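Local atomic coordinates of 2S Albumin protein (Dolichos, PDB entry 6IX1), a protein that probably serves as a seed storage albumin, built as a four-bladed hemopexin-type beta-propeller. Residues A[66-71]-A[81-86]. Sequence-based numbering, arbitrary orientation.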
loop_
_atom_site.group_PDB
_atom_site.type_symbol
_atom_site.label_atom_id
_atom_site.label_comp_id
_atom_site.label_asym_id
_atom_site.label_seq_id
_atom_site.Cartn_x
_atom_site.Cartn_y
_atom_site.Cartn_z
ATOM N N PHE A 66 -1.624 -3.373 -2.988
ATOM C CA PHE A 66 -1.706 -4.239 -1.815
ATOM C C PHE A 66 -1.357 -5.663 -2.186
ATOM O O PHE A 66 -1.774 -6.149 -3.203
ATOM C CB PHE A 66 -3.059 -4.147 -1.108
ATOM C CG PHE A 66 -4.276 -4.411 -1.941
ATOM C CD1 PHE A 66 -4.735 -5.730 -2.065
ATOM C CD2 PHE A 66 -4.963 -3.412 -2.594
ATOM C CE1 PHE A 66 -5.888 -6.015 -2.776
ATOM C CE2 PHE A 66 -6.112 -3.714 -3.348
ATOM C CZ PHE A 66 -6.608 -4.982 -3.376
ATOM N N ASP A 67 -0.712 -6.286 -1.234
ATOM C CA ASP A 67 -0.445 -7.731 -1.347
ATOM C C ASP A 67 -1.737 -8.512 -1.011
ATOM O O ASP A 67 -2.540 -8.064 -0.166
ATOM C CB ASP A 67 0.691 -8.164 -0.430
ATOM C CG ASP A 67 0.589 -7.582 0.988
ATOM O OD1 ASP A 67 0.685 -6.282 1.123
ATOM O OD2 ASP A 67 0.364 -8.341 1.966
ATOM N N THR A 68 -1.867 -9.726 -1.601
ATOM C CA THR A 68 -3.031 -10.562 -1.290
ATOM C C THR A 68 -2.567 -11.844 -0.607
ATOM O O THR A 68 -2.684 -11.946 0.632
ATOM C CB THR A 68 -3.841 -10.823 -2.580
ATOM O OG1 THR A 68 -2.958 -11.345 -3.552
ATOM C CG2 THR A 68 -4.478 -9.567 -3.087
ATOM N N GLU A 69 -2.020 -12.738 -1.419
ATOM C CA GLU A 69 -1.489 -14.014 -0.921
ATOM C C GLU A 69 -0.275 -14.380 -1.790
ATOM O O GLU A 69 -0.113 -13.887 -2.881
ATOM C CB GLU A 69 -2.604 -15.092 -0.939
ATOM C CG GLU A 69 -3.145 -15.356 -2.343
ATOM C CD GLU A 69 -4.315 -16.313 -2.341
ATOM O OE1 GLU A 69 -5.270 -16.056 -1.608
ATOM O OE2 GLU A 69 -4.218 -17.357 -3.000
ATOM N N ALA A 70 0.448 -15.405 -1.346
ATOM C CA ALA A 70 1.563 -15.900 -2.160
ATOM C C ALA A 70 2.430 -14.710 -2.596
ATOM O O ALA A 70 2.642 -13.799 -1.777
ATOM C CB ALA A 70 1.077 -16.811 -3.252
ATOM N N SER A 71 2.836 -14.643 -3.857
ATOM C CA SER A 71 3.577 -13.486 -4.367
ATOM C C SER A 71 2.689 -12.711 -5.357
ATOM O O SER A 71 3.124 -12.259 -6.394
ATOM C CB SER A 71 4.876 -13.936 -4.959
ATOM O OG SER A 71 5.709 -14.520 -3.967
ATOM N N CYS A 81 -6.164 -0.644 -12.917
ATOM C CA CYS A 81 -5.615 -1.594 -11.960
ATOM C C CYS A 81 -5.264 -2.904 -12.637
ATOM O O CYS A 81 -5.781 -3.213 -13.717
ATOM C CB CYS A 81 -6.485 -1.659 -10.735
ATOM S SG CYS A 81 -7.946 -2.605 -11.006
ATOM N N ALA A 82 -4.413 -3.638 -11.957
ATOM C CA ALA A 82 -3.966 -4.947 -12.436
ATOM C C ALA A 82 -3.680 -5.858 -11.258
ATOM O O ALA A 82 -3.237 -5.384 -10.236
ATOM C CB ALA A 82 -2.757 -4.813 -13.331
ATOM N N TYR A 83 -3.874 -7.146 -11.471
ATOM C CA TYR A 83 -3.425 -8.201 -10.539
ATOM C C TYR A 83 -2.131 -8.763 -11.098
ATOM O O TYR A 83 -2.175 -9.162 -12.223
ATOM C CB TYR A 83 -4.468 -9.298 -10.341
ATOM C CG TYR A 83 -4.317 -10.140 -9.135
ATOM C CD1 TYR A 83 -3.973 -9.608 -7.919
ATOM C CD2 TYR A 83 -4.637 -11.460 -9.161
ATOM C CE1 TYR A 83 -3.896 -10.398 -6.787
ATOM C CE2 TYR A 83 -4.517 -12.271 -8.052
ATOM C CZ TYR A 83 -4.261 -11.718 -6.818
ATOM O OH TYR A 83 -4.203 -12.498 -5.699
ATOM N N ILE A 84 -1.098 -8.810 -10.293
ATOM C CA ILE A 84 0.236 -9.252 -10.760
ATOM C C ILE A 84 0.700 -10.372 -9.825
ATOM O O ILE A 84 0.394 -10.471 -8.623
ATOM C CB ILE A 84 1.221 -8.076 -10.878
ATOM C CG1 ILE A 84 1.686 -7.560 -9.515
ATOM C CG2 ILE A 84 0.588 -7.005 -11.690
ATOM C CD1 ILE A 84 2.809 -6.565 -9.573
ATOM N N ASP A 85 1.609 -11.153 -10.385
ATOM C CA ASP A 85 2.562 -12.002 -9.608
ATOM C C ASP A 85 3.932 -11.323 -9.703
ATOM O O ASP A 85 4.391 -11.111 -10.817
ATOM C CB ASP A 85 2.563 -13.461 -10.103
ATOM C CG ASP A 85 3.363 -14.371 -9.163
ATOM O OD1 ASP A 85 4.467 -14.013 -8.789
ATOM O OD2 ASP A 85 2.713 -15.379 -8.634
ATOM N N TYR A 86 4.476 -10.823 -8.603
ATOM C CA TYR A 86 5.757 -10.084 -8.590
ATOM C C TYR A 86 6.951 -11.058 -8.439
ATOM O O TYR A 86 8.115 -10.569 -8.476
ATOM C CB TYR A 86 5.748 -8.930 -7.588
ATOM C CG TYR A 86 5.396 -9.333 -6.191
ATOM C CD1 TYR A 86 6.406 -9.718 -5.327
ATOM C CD2 TYR A 86 4.095 -9.314 -5.711
ATOM C CE1 TYR A 86 6.107 -10.143 -4.049
ATOM C CE2 TYR A 86 3.783 -9.746 -4.447
ATOM C CZ TYR A 86 4.791 -10.155 -3.618
ATOM O OH TYR A 86 4.523 -10.579 -2.362
HETATM O O HOH W 1 1.946 -11.057 -1.854
HETATM O O HOH W 2 2.462 -16.334 -6.221
#
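In one blade of this four-bladed hemopexin-type beta-propeller, the loop that follows strand 64-67 folds back against the end of strand 80-85; strand 72-77 lies between the two strands in the sheet. In the backbone, Tyr86 N donates to Ser71 O at 3.0 Å, and the C=O...N angle of 169° puts the donor nearly on the carbonyl axis. Asp85 CA adds a CA-H...O contact to the same oxygen, at 3.3 Å. Aromatic packing follows. Tyr86 chi1 of 55° tucks CG between N and C and swings the ring back over Ser71, whose CB makes a CH-pi contact 4.2 Å from the ring centroid, 19° off the normal. Ser71 O lies over the face toward the rim, 3.2 Å from Tyr86 CD2. Tyr86 OH also bonds Ser11 N, tying in the neighbouring blade. An alanine here removes ring and hydroxyl, and would probably loosen the Ser71 loop and its link to Ser11. One water joins Tyr86 OH to Ala70 O; another accepts from Ser71 N and donates to Asp85 OD2, while Asp85 OD1 takes Ala87 N. Two residues before Asp85, Tyr83, its ring stacked on Tyr74, meets Thr68 tip to tip, Thr68 OG1 lying in the ring plane and hydrogen-bonding Tyr83 OH at 2.7 Å.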